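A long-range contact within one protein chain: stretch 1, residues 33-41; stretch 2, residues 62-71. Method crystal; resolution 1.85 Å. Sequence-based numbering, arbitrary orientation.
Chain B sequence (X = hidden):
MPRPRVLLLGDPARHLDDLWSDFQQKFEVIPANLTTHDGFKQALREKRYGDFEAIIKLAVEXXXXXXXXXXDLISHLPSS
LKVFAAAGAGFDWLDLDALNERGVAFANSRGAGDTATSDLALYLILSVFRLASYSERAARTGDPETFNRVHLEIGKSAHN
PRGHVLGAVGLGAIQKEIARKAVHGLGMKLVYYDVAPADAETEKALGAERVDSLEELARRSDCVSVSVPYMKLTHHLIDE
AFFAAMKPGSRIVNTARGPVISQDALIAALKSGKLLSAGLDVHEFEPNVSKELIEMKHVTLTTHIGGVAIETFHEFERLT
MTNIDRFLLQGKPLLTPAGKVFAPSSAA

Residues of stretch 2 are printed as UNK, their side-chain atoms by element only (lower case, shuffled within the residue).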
# COMPACT_ATOMS: atom_id res chain seq x y z
N ASN B 33 39.96 2.79 -6.29
CA ASN B 33 40.03 3.40 -7.63
C ASN B 33 39.71 2.39 -8.75
O ASN B 33 40.48 2.23 -9.71
CB ASN B 33 41.41 4.07 -7.85
CG ASN B 33 41.60 5.33 -7.01
OD1 ASN B 33 40.65 6.08 -6.77
ND2 ASN B 33 42.83 5.58 -6.56
N LEU B 34 38.57 1.71 -8.62
CA LEU B 34 38.28 0.57 -9.51
C LEU B 34 38.11 0.96 -10.99
O LEU B 34 37.58 2.03 -11.29
CB LEU B 34 37.05 -0.21 -9.00
CG LEU B 34 37.15 -0.93 -7.64
CD1 LEU B 34 35.75 -1.25 -7.14
CD2 LEU B 34 37.99 -2.20 -7.72
N THR B 35 38.61 0.10 -11.88
CA THR B 35 38.34 0.19 -13.34
C THR B 35 37.53 -1.04 -13.83
O THR B 35 36.34 -0.92 -14.11
CB THR B 35 39.66 0.35 -14.19
OG1 THR B 35 40.56 -0.74 -13.94
CG2 THR B 35 40.38 1.66 -13.88
N THR B 36 38.18 -2.20 -13.92
CA THR B 36 37.50 -3.47 -14.27
C THR B 36 37.90 -4.58 -13.29
O THR B 36 38.88 -4.43 -12.57
CB THR B 36 37.83 -3.94 -15.73
OG1 THR B 36 39.22 -4.33 -15.82
CG2 THR B 36 37.52 -2.84 -16.75
N HIS B 37 37.13 -5.67 -13.26
CA HIS B 37 37.43 -6.82 -12.42
C HIS B 37 38.83 -7.41 -12.66
O HIS B 37 39.58 -7.70 -11.70
CB HIS B 37 36.34 -7.90 -12.60
CG HIS B 37 36.75 -9.27 -12.14
ND1 HIS B 37 36.58 -9.71 -10.84
CD2 HIS B 37 37.32 -10.30 -12.82
CE1 HIS B 37 37.02 -10.95 -10.74
NE2 HIS B 37 37.50 -11.33 -11.92
N ASP B 38 39.17 -7.62 -13.94
CA ASP B 38 40.48 -8.21 -14.27
C ASP B 38 41.62 -7.25 -13.87
O ASP B 38 42.69 -7.70 -13.43
CB ASP B 38 40.58 -8.59 -15.77
CG ASP B 38 39.97 -9.99 -16.08
OD1 ASP B 38 39.80 -10.87 -15.19
OD2 ASP B 38 39.67 -10.22 -17.27
N GLY B 39 41.38 -5.95 -14.04
CA GLY B 39 42.34 -4.91 -13.63
C GLY B 39 42.58 -4.85 -12.11
O GLY B 39 43.71 -4.58 -11.68
N PHE B 40 41.53 -5.13 -11.32
CA PHE B 40 41.61 -5.23 -9.82
C PHE B 40 42.41 -6.46 -9.39
O PHE B 40 43.23 -6.38 -8.47
CB PHE B 40 40.19 -5.26 -9.21
CG PHE B 40 40.14 -5.25 -7.68
CD1 PHE B 40 40.74 -4.23 -6.92
CD2 PHE B 40 39.43 -6.24 -7.01
CE1 PHE B 40 40.65 -4.22 -5.50
CE2 PHE B 40 39.32 -6.25 -5.59
CZ PHE B 40 39.94 -5.24 -4.84
N LYS B 41 42.18 -7.60 -10.05
CA LYS B 41 42.98 -8.80 -9.74
C LYS B 41 44.47 -8.52 -9.99
O LYS B 41 45.33 -8.99 -9.22
CB LYS B 41 42.54 -10.03 -10.56
CG LYS B 41 41.16 -10.60 -10.19
CD LYS B 41 40.97 -12.06 -10.73
CE LYS B 41 41.20 -12.14 -12.26
NZ LYS B 41 41.03 -13.56 -12.81
N UNK B 62 27.75 0.03 -4.65
CA UNK B 62 29.15 0.50 -4.68
C UNK B 62 30.10 -0.66 -4.91
O UNK B 62 29.92 -1.73 -4.31
n UNK B 62 29.27 3.15 -1.96
c UNK B 62 28.89 2.54 -3.09
c UNK B 62 29.58 1.19 -3.36
o UNK B 62 28.02 3.01 -3.83
N UNK B 63 31.13 -0.43 -5.72
CA UNK B 63 32.20 -1.41 -5.91
C UNK B 63 31.90 -2.58 -6.85
O UNK B 63 32.62 -3.58 -6.84
N UNK B 64 30.85 -2.45 -7.68
CA UNK B 64 30.38 -3.57 -8.51
C UNK B 64 31.37 -3.95 -9.63
O UNK B 64 31.32 -5.08 -10.15
c UNK B 64 27.88 -3.10 -8.03
o UNK B 64 28.99 -2.21 -10.00
c UNK B 64 28.95 -3.34 -9.13
N UNK B 65 32.23 -3.01 -10.02
CA UNK B 65 33.32 -3.25 -10.99
C UNK B 65 34.25 -4.39 -10.54
O UNK B 65 34.87 -5.07 -11.37
o UNK B 65 32.62 -0.22 -9.60
c UNK B 65 32.78 0.16 -10.78
c UNK B 65 34.15 -1.98 -11.23
c UNK B 65 33.38 -0.77 -11.82
o UNK B 65 32.41 1.29 -11.17
N UNK B 66 34.37 -4.59 -9.22
CA UNK B 66 35.19 -5.70 -8.68
C UNK B 66 34.64 -7.13 -8.84
O UNK B 66 35.41 -8.08 -8.72
o UNK B 66 34.46 -5.51 -6.33
c UNK B 66 35.57 -5.44 -7.20
N UNK B 67 33.33 -7.28 -9.11
CA UNK B 67 32.68 -8.60 -9.07
C UNK B 67 33.15 -9.52 -10.24
O UNK B 67 33.48 -9.02 -11.32
c UNK B 67 30.99 -7.34 -6.84
o UNK B 67 28.11 -5.74 -5.12
c UNK B 67 28.27 -6.82 -7.23
c UNK B 67 30.38 -7.76 -8.03
c UNK B 67 28.88 -6.40 -6.05
c UNK B 67 30.23 -6.65 -5.83
c UNK B 67 29.02 -7.48 -8.20
c UNK B 67 31.15 -8.49 -9.14
N UNK B 68 33.18 -10.85 -10.02
CA UNK B 68 32.89 -11.56 -8.76
C UNK B 68 34.11 -11.59 -7.84
O UNK B 68 35.27 -11.50 -8.32
c UNK B 68 33.48 -11.80 -11.12
c UNK B 68 33.45 -13.17 -10.47
c UNK B 68 32.57 -12.99 -9.24
N UNK B 69 33.85 -11.71 -6.54
CA UNK B 69 34.87 -12.07 -5.55
C UNK B 69 35.00 -13.61 -5.55
O UNK B 69 34.54 -14.31 -4.64
c UNK B 69 36.84 -7.05 -2.98
c UNK B 69 34.92 -9.97 -4.08
c UNK B 69 34.55 -11.46 -4.15
c UNK B 69 37.79 -8.92 -1.76
c UNK B 69 35.95 -9.35 -3.28
c UNK B 69 37.75 -7.55 -2.08
c UNK B 69 35.94 -7.96 -3.57
c UNK B 69 34.34 -8.93 -4.80
c UNK B 69 36.90 -9.84 -2.37
n UNK B 69 34.95 -7.73 -4.49
N UNK B 70 35.59 -14.12 -6.64
CA UNK B 70 35.81 -15.57 -6.80
C UNK B 70 37.10 -16.06 -6.13
O UNK B 70 37.88 -15.25 -5.58
n UNK B 70 36.66 -15.49 -10.51
c UNK B 70 35.75 -15.99 -8.31
o UNK B 70 37.68 -14.57 -8.74
c UNK B 70 36.78 -15.28 -9.20
N UNK B 71 37.33 -17.37 -6.16
CA UNK B 71 38.56 -17.98 -5.63
C UNK B 71 39.87 -17.36 -6.18
O UNK B 71 40.83 -17.15 -5.41
c UNK B 71 38.56 -19.50 -5.86

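Position 62 carries four side-chain atoms, two carbons with the second bearing one oxygen and one nitrogen, a planar amide on a short stem. None of them reaches stretch 1; this is Asn62, whose OD1 is hydrogen-bonded elsewhere in the structure. Position 63 has no side-chain atom, and its CA lies 3.8 Å from Leu34 CD1. Its positive phi of 79° also suits Gly63. At position 64 a single carbon carries one oxygen and one carbon, the beta-branched pattern of a threonine rather than valine; Thr64 points away from stretch 1 and makes no contact with it.

Position 65 has three carbons in a row, the third bearing two oxygens. Its CB is 4.1 Å from Leu34 CB, and the second carbon of the chain lies 3.7 Å from Thr35 O. Three carbons ending in two oxygens are a carboxylate at glutamate length and exclude the amide, which identifies Glu65. Position 66 has one carbon and one oxygen, hence Ser66. Its CB packs against Leu34 CD2 at 4.1 Å and Phe40 CD2 at 3.9 Å, while its OG donates to Gly63 O at 2.7 Å, tying the side chain back to its own turn.

At position 67 one carbon leads to a six-carbon ring bearing an oxygen: Tyr67. The CA-to-CB bond of Tyr67 points away from stretch 1, and its hydroxyl is hydrogen-bonded elsewhere in the structure. Position 68 has three carbons closing a ring onto the backbone N, which defines Pro68; the peptide bond before it is cis. Its CD sits over one face of the His37 imidazole, 3.9 Å from CD to the ring centroid, a CH-pi contact. Position 69 shows fused five- and six-membered rings with one nitrogen, the indole of Trp69. NE1 donates to Ser66 OG at 2.9 Å, and CZ2 approaches Phe40 CE2 to 3.7 Å, with the ring planes inclined at 55°.

Position 70 again has two carbons, the second with an oxygen and a nitrogen: Asn70, an N-cap whose OD1 lies 4.2 Å from His37 CE1, near the plane of the imidazole. Position 71 has one carbon, Ala71, out of reach of stretch 1.

The contact centres on the first turn of the helix that Thr36 caps through its side chain. His37 ND1 donates to Ser66 O at 2.9 Å, almost linearly at 178°, the one hydrogen bond between the stretches. Around this polar anchor, Leu34 and Phe40 supply apolar packing, and the Trp69–Ser66–Gly63 hydrogen bonds brace the surface they meet.

Stretch 2 (62-71) NGTESYPWNA
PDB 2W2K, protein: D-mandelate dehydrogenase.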